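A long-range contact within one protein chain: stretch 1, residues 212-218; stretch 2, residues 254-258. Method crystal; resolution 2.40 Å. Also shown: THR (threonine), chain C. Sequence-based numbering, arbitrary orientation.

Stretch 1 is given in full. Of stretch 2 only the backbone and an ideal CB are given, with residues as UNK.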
# COMPACT_ATOMS: atom_id res chain seq x y z
N ASP A 212 -1.08 -3.94 1.48
CA ASP A 212 -0.16 -4.84 0.81
C ASP A 212 1.30 -4.31 0.75
O ASP A 212 2.22 -5.03 0.39
CB ASP A 212 -0.72 -5.21 -0.58
CG ASP A 212 -0.47 -4.15 -1.64
OD1 ASP A 212 -0.15 -2.99 -1.32
OD2 ASP A 212 -0.59 -4.52 -2.83
N PHE A 213 1.51 -3.07 1.18
CA PHE A 213 2.83 -2.47 1.26
C PHE A 213 3.65 -3.18 2.37
O PHE A 213 4.89 -3.19 2.34
CB PHE A 213 2.65 -0.94 1.45
CG PHE A 213 3.80 -0.10 0.95
CD1 PHE A 213 4.81 -0.67 0.20
CD2 PHE A 213 3.75 1.30 1.03
CE1 PHE A 213 5.84 0.09 -0.31
CE2 PHE A 213 4.78 2.10 0.47
CZ PHE A 213 5.83 1.49 -0.19
N SER A 214 2.95 -3.81 3.30
CA SER A 214 3.57 -4.63 4.36
C SER A 214 4.15 -5.94 3.85
O SER A 214 5.08 -6.47 4.42
CB SER A 214 2.56 -4.93 5.47
OG SER A 214 1.57 -5.86 5.05
N VAL A 215 3.56 -6.48 2.79
CA VAL A 215 4.10 -7.64 2.06
C VAL A 215 5.49 -7.39 1.50
O VAL A 215 6.39 -8.20 1.62
CB VAL A 215 3.18 -8.03 0.91
CG1 VAL A 215 3.69 -9.27 0.18
CG2 VAL A 215 1.77 -8.25 1.43
N TRP A 216 5.64 -6.23 0.89
CA TRP A 216 6.93 -5.80 0.41
C TRP A 216 7.90 -5.66 1.57
O TRP A 216 9.05 -6.09 1.50
CB TRP A 216 6.75 -4.51 -0.35
CG TRP A 216 7.95 -3.74 -0.70
CD1 TRP A 216 8.32 -2.56 -0.16
CD2 TRP A 216 8.92 -4.05 -1.71
NE1 TRP A 216 9.47 -2.11 -0.75
CE2 TRP A 216 9.86 -3.00 -1.72
CE3 TRP A 216 9.09 -5.11 -2.61
CZ2 TRP A 216 10.97 -2.98 -2.60
CZ3 TRP A 216 10.19 -5.10 -3.47
CH2 TRP A 216 11.12 -4.04 -3.46
N GLU A 217 7.41 -5.07 2.65
CA GLU A 217 8.24 -4.80 3.79
C GLU A 217 8.68 -6.11 4.46
O GLU A 217 9.86 -6.34 4.66
CB GLU A 217 7.51 -3.88 4.80
CG GLU A 217 7.39 -2.43 4.34
CD GLU A 217 6.55 -1.55 5.30
OE1 GLU A 217 5.66 -2.08 6.01
OE2 GLU A 217 6.78 -0.33 5.33
N ILE A 218 7.72 -6.96 4.78
CA ILE A 218 8.01 -8.24 5.44
C ILE A 218 8.94 -9.14 4.62
O ILE A 218 9.97 -9.63 5.11
CB ILE A 218 6.70 -9.03 5.75
CG1 ILE A 218 5.88 -8.35 6.85
CG2 ILE A 218 7.00 -10.48 6.07
CD1 ILE A 218 4.33 -8.59 6.73
N UNK A 254 13.60 2.12 3.95
CA UNK A 254 12.39 2.71 4.49
C UNK A 254 11.32 2.84 3.38
O UNK A 254 11.59 3.38 2.30
CB UNK A 254 12.70 4.07 5.11
N UNK A 255 10.12 2.32 3.67
CA UNK A 255 8.93 2.46 2.80
C UNK A 255 7.90 3.43 3.36
O UNK A 255 7.49 3.32 4.50
CB UNK A 255 8.27 1.10 2.59
N UNK A 256 7.48 4.37 2.54
CA UNK A 256 6.60 5.45 3.00
C UNK A 256 5.58 5.80 1.92
O UNK A 256 5.87 5.75 0.74
CB UNK A 256 7.42 6.69 3.38
N UNK A 257 4.38 6.17 2.33
CA UNK A 257 3.54 6.90 1.40
C UNK A 257 4.08 8.32 1.35
O UNK A 257 4.80 8.74 2.25
CB UNK A 257 2.07 6.87 1.81
N UNK A 258 3.77 9.06 0.28
CA UNK A 258 4.23 10.45 0.29
C UNK A 258 3.70 11.25 1.48
O UNK A 258 4.48 12.00 2.06
CB UNK A 258 3.81 11.14 -1.01
N THR C . 0.11 -1.36 -3.40
CA THR C . 0.06 -0.13 -2.58
C THR C . -1.22 0.57 -2.94
O THR C . -1.71 1.55 -2.35
CB THR C . 1.25 0.82 -2.84
OG1 THR C . 1.42 1.02 -4.26
CG2 THR C . 2.53 0.26 -2.23
OXT THR C . -1.74 0.08 -3.92

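The strand at 254-256 runs almost exactly antiparallel to the helix at 213-218: their N-to-C directions differ by 177°, and their axes come no nearer than 9.8 Å.

Position 254 has extended backbone angles (-106/128), and its CA-to-CB bond points away from the helix. The ideal CB has nothing of stretch 1 within 5.5 Å, so the helix sets no chemical requirement, and many side chains would be compatible. With Leu254 the side chain makes no contact; its nearest approach is Leu254 CD1 to Glu217 OE2, 6.1 Å.

Position 255 is the one that faces the helix. Its CA lies 7.4 Å from the CA of Glu217, and CA-to-CB points toward stretch 1. The ideal CB of 255 is 3.4 Å from Glu217 OE2, 3.7 Å from Phe213 CZ and 4.6 Å from Trp216 CD1, leaving a small site bounded by a carboxylate, an aromatic ring and an indole. Trp216 NE1, a donor, is about 4.8 Å from the ideal CB of 255, so the acceptor must sit an atom beyond a hydroxyl. Asn suits this well; Asp would also reach, but would put a charge near the Glu217 carboxylate; Ser or Thr would fit but fall short of NE1. A compact apolar side chain would suit the ring but leave the donor unanswered from here. In Asn255, chi1 m, OD1 accepts from Trp216 NE1 at 2.7 Å, but the angle at the hydrogen is only 121°, so the bond is weak despite its short length. OD1 sits at the edge of the indole, near its plane, but off the line of the N-H bond. Asn255 CB also packs over one face of Phe213, 4.1 Å from the ring centroid and 28° off the normal, a CH-pi contact; the bound threonine lays its CG2 over the opposite face, 3.4 Å from Phe213 CG.

Position 256 (-143/145) turns its CB away, so polar or apolar side chains of many sizes would be compatible with stretch 1. Its backbone does take part: the O of 256 lies 3.8 Å from Phe213 CE2, at the ring edge. Gln256 folds back within its own stretch, with Gln256 NE2 donating to Asn255 O at 3.2 Å and 161°.

Position 257 (-76/159) points sideways, and its ideal CB meets nothing of the helix. The next position has helical angles (-59/-40), which makes Ser, Thr, Asp or Asn plausible as an N-cap. Thr257, chi1 p, caps a backbone N just past the stretch.

Position 258 is out of reach. Its phi of -59° suits proline, among others, and Pro258 is found there.

Stretch 2, residues 254-258: LNQTP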
# COMPACT_ATOMS: atom_id res chain seq x y z
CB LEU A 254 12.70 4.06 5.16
CG LEU A 254 11.47 4.90 5.56
CD1 LEU A 254 10.69 4.22 6.65
CD2 LEU A 254 11.91 6.25 6.05
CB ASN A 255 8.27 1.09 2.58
CG ASN A 255 9.10 0.17 1.72
OD1 ASN A 255 9.03 0.24 0.49
ND2 ASN A 255 9.88 -0.70 2.35
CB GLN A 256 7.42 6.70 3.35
CG GLN A 256 8.28 6.64 4.61
CD GLN A 256 7.47 6.87 5.88
OE1 GLN A 256 7.36 8.00 6.36
NE2 GLN A 256 6.90 5.79 6.43
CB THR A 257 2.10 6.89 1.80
OG1 THR A 257 1.98 7.52 3.07
CG2 THR A 257 1.59 5.45 1.87
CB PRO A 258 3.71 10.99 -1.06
CG PRO A 258 3.76 9.75 -1.96
CD PRO A 258 3.29 8.63 -1.05
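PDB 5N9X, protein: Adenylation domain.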